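Long-range contact in alpha-galactosidase (PDB 3MI6), which probably hydrolyses terminal, non-reducing alpha-D-galactose residues from alpha-galactosides, as a member of glycoside hydrolase family 36: residues I334-A339 with F364-G369. Numbering follows the deposited sequence.
Sequences INNWEA and FVLDDG
Asn335 and Asp367 meet where the first two parallel strands of the (beta/alpha)8 barrel, 333-335 and 363-366, run out at their C-terminal ends. The amide ND2 of Asn335 donates to OD1 of Asp367 at 3.0 Å; the acceptor lies in the plane of the Asn335 amide, but the donor reaches the carboxylate on its anti side, 34° out of plane. The same oxygen also receives a salt bridge from Lys477, so two donors grip it; Asp367, Asp368 and Lys477 are predicted substrate-binding residues. The other end of the Asn335 amide, OD1, accepts from Trp337 N at 2.9 Å, a capping bond at the turn into helix 337-340. An alanine in place of Asn335 would probably leave Trp337 N without its cap and Asp367 OD1 with one donor fewer, the carboxylate less firmly oriented. Beside this pair, CB of Trp337 packs 3.9 Å from CG of Asp367, with indole and carboxylate planes 32° apart. Asn336 extends the strand pairing by side chain: its CG lies between the backbone N and the carbonyl carbon (chi1 67°), and OD1 accepts from Asp367 N at 3.0 Å, in the carbonyl plane on a lone pair. Further back, the parallel pairing of Ile334 with Phe364 and Asn335 with Val365 includes the bond from Val365 N to Ile334 O at 2.9 Å. Where Phe364 packs on Ile352 and Val353 of helix 346-358, CG2 of Ile334 touches CD2 of Phe364. Asp368 is turned to Arg374, its salt-bridge partner, while its backbone N donates to Asp367 OD2 at 2.8 Å, again on the anti side.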
loop_
_atom_site.group_PDB
_atom_site.type_symbol
_atom_site.label_atom_id
_atom_site.label_comp_id
_atom_site.label_asym_id
_atom_site.label_seq_id
_atom_site.Cartn_x
_atom_site.Cartn_y
_atom_site.Cartn_z
ATOM N N ILE D 334 34.451 24.920 -19.021
ATOM C CA ILE D 334 33.584 24.895 -20.185
ATOM C C ILE D 334 34.066 23.809 -21.153
ATOM O O ILE D 334 35.252 23.600 -21.308
ATOM C CB ILE D 334 33.491 26.263 -20.867
ATOM C CG1 ILE D 334 32.617 26.158 -22.118
ATOM C CG2 ILE D 334 34.868 26.789 -21.211
ATOM C CD1 ILE D 334 32.178 27.479 -22.658
ATOM N N ASN D 335 33.125 23.107 -21.771
ATOM C CA ASN D 335 33.402 21.953 -22.616
ATOM C C ASN D 335 32.678 22.161 -23.946
ATOM O O ASN D 335 31.482 22.492 -23.952
ATOM C CB ASN D 335 32.899 20.693 -21.896
ATOM C CG ASN D 335 33.202 19.402 -22.644
ATOM O OD1 ASN D 335 33.233 19.363 -23.878
ATOM N ND2 ASN D 335 33.405 18.325 -21.889
ATOM N N ASN D 336 33.395 21.984 -25.062
ATOM C CA ASN D 336 32.836 22.253 -26.401
ATOM C C ASN D 336 32.006 21.125 -27.045
ATOM O O ASN D 336 31.582 21.244 -28.193
ATOM C CB ASN D 336 33.943 22.655 -27.367
ATOM C CG ASN D 336 34.895 21.517 -27.653
ATOM O OD1 ASN D 336 35.530 20.997 -26.743
ATOM N ND2 ASN D 336 34.997 21.120 -28.918
ATOM N N TRP D 337 31.771 20.047 -26.299
ATOM C CA TRP D 337 31.050 18.879 -26.806
ATOM C C TRP D 337 29.660 19.213 -27.376
ATOM O O TRP D 337 29.491 19.226 -28.594
ATOM C CB TRP D 337 30.993 17.756 -25.747
ATOM C CG TRP D 337 30.095 16.572 -26.108
ATOM C CD1 TRP D 337 29.068 16.073 -25.365
ATOM C CD2 TRP D 337 30.146 15.769 -27.301
ATOM N NE1 TRP D 337 28.479 15.014 -26.012
ATOM C CE2 TRP D 337 29.123 14.804 -27.198
ATOM C CE3 TRP D 337 30.955 15.777 -28.442
ATOM C CZ2 TRP D 337 28.891 13.852 -28.181
ATOM C CZ3 TRP D 337 30.724 14.830 -29.422
ATOM C CH2 TRP D 337 29.697 13.878 -29.283
ATOM N N GLU D 338 28.678 19.480 -26.507
ATOM C CA GLU D 338 27.309 19.827 -26.942
ATOM C C GLU D 338 27.243 21.199 -27.647
ATOM O O GLU D 338 26.189 21.616 -28.153
ATOM C CB GLU D 338 26.318 19.800 -25.761
ATOM C CG GLU D 338 26.068 18.426 -25.108
ATOM C CD GLU D 338 24.962 18.468 -24.021
ATOM O OE1 GLU D 338 23.896 19.088 -24.277
ATOM O OE2 GLU D 338 25.159 17.880 -22.920
ATOM N N ALA D 339 28.383 21.886 -27.676
ATOM C CA ALA D 339 28.485 23.207 -28.275
ATOM C C ALA D 339 28.830 23.148 -29.753
ATOM O O ALA D 339 28.311 23.930 -30.539
ATOM C CB ALA D 339 29.514 24.033 -27.532
ATOM N N PHE D 364 39.198 25.465 -19.713
ATOM C CA PHE D 364 38.612 25.032 -20.969
ATOM C C PHE D 364 38.973 23.576 -21.185
ATOM O O PHE D 364 40.105 23.187 -20.942
ATOM C CB PHE D 364 39.101 25.890 -22.136
ATOM C CG PHE D 364 38.524 25.481 -23.448
ATOM C CD1 PHE D 364 38.992 24.353 -24.102
ATOM C CD2 PHE D 364 37.505 26.195 -24.016
ATOM C CE1 PHE D 364 38.451 23.956 -25.298
ATOM C CE2 PHE D 364 36.966 25.800 -25.213
ATOM C CZ PHE D 364 37.439 24.677 -25.855
ATOM N N VAL D 365 37.997 22.782 -21.621
ATOM C CA VAL D 365 38.183 21.351 -21.873
ATOM C C VAL D 365 37.850 20.945 -23.310
ATOM O O VAL D 365 36.680 20.818 -23.665
ATOM C CB VAL D 365 37.306 20.477 -20.959
ATOM C CG1 VAL D 365 37.651 19.036 -21.170
ATOM C CG2 VAL D 365 37.476 20.860 -19.504
ATOM N N LEU D 366 38.877 20.726 -24.127
ATOM C CA LEU D 366 38.677 20.254 -25.482
ATOM C C LEU D 366 38.168 18.803 -25.453
ATOM O O LEU D 366 38.798 17.934 -24.837
ATOM C CB LEU D 366 39.997 20.349 -26.227
ATOM C CG LEU D 366 40.080 19.804 -27.643
ATOM C CD1 LEU D 366 39.145 20.558 -28.537
ATOM C CD2 LEU D 366 41.514 19.905 -28.144
ATOM N N ASP D 367 37.029 18.536 -26.094
ATOM C CA ASP D 367 36.433 17.198 -26.031
ATOM C C ASP D 367 36.760 16.379 -27.274
ATOM O O ASP D 367 37.770 16.613 -27.938
ATOM C CB ASP D 367 34.909 17.262 -25.804
ATOM C CG ASP D 367 34.370 16.078 -24.966
ATOM O OD1 ASP D 367 34.358 16.174 -23.712
ATOM O OD2 ASP D 367 33.937 15.065 -25.562
ATOM N N ASP D 368 35.889 15.420 -27.574
ATOM C CA ASP D 368 36.100 14.458 -28.642
ATOM C C ASP D 368 36.380 15.158 -29.970
ATOM O O ASP D 368 35.693 16.116 -30.327
ATOM C CB ASP D 368 34.861 13.554 -28.762
ATOM C CG ASP D 368 35.134 12.256 -29.515
ATOM O OD1 ASP D 368 36.065 12.197 -30.338
ATOM O OD2 ASP D 368 34.394 11.286 -29.285
ATOM N N GLY D 369 37.399 14.689 -30.687
ATOM C CA GLY D 369 37.644 15.144 -32.042
ATOM C C GLY D 369 39.037 15.662 -32.359
ATOM O O GLY D 369 39.343 15.939 -33.511
#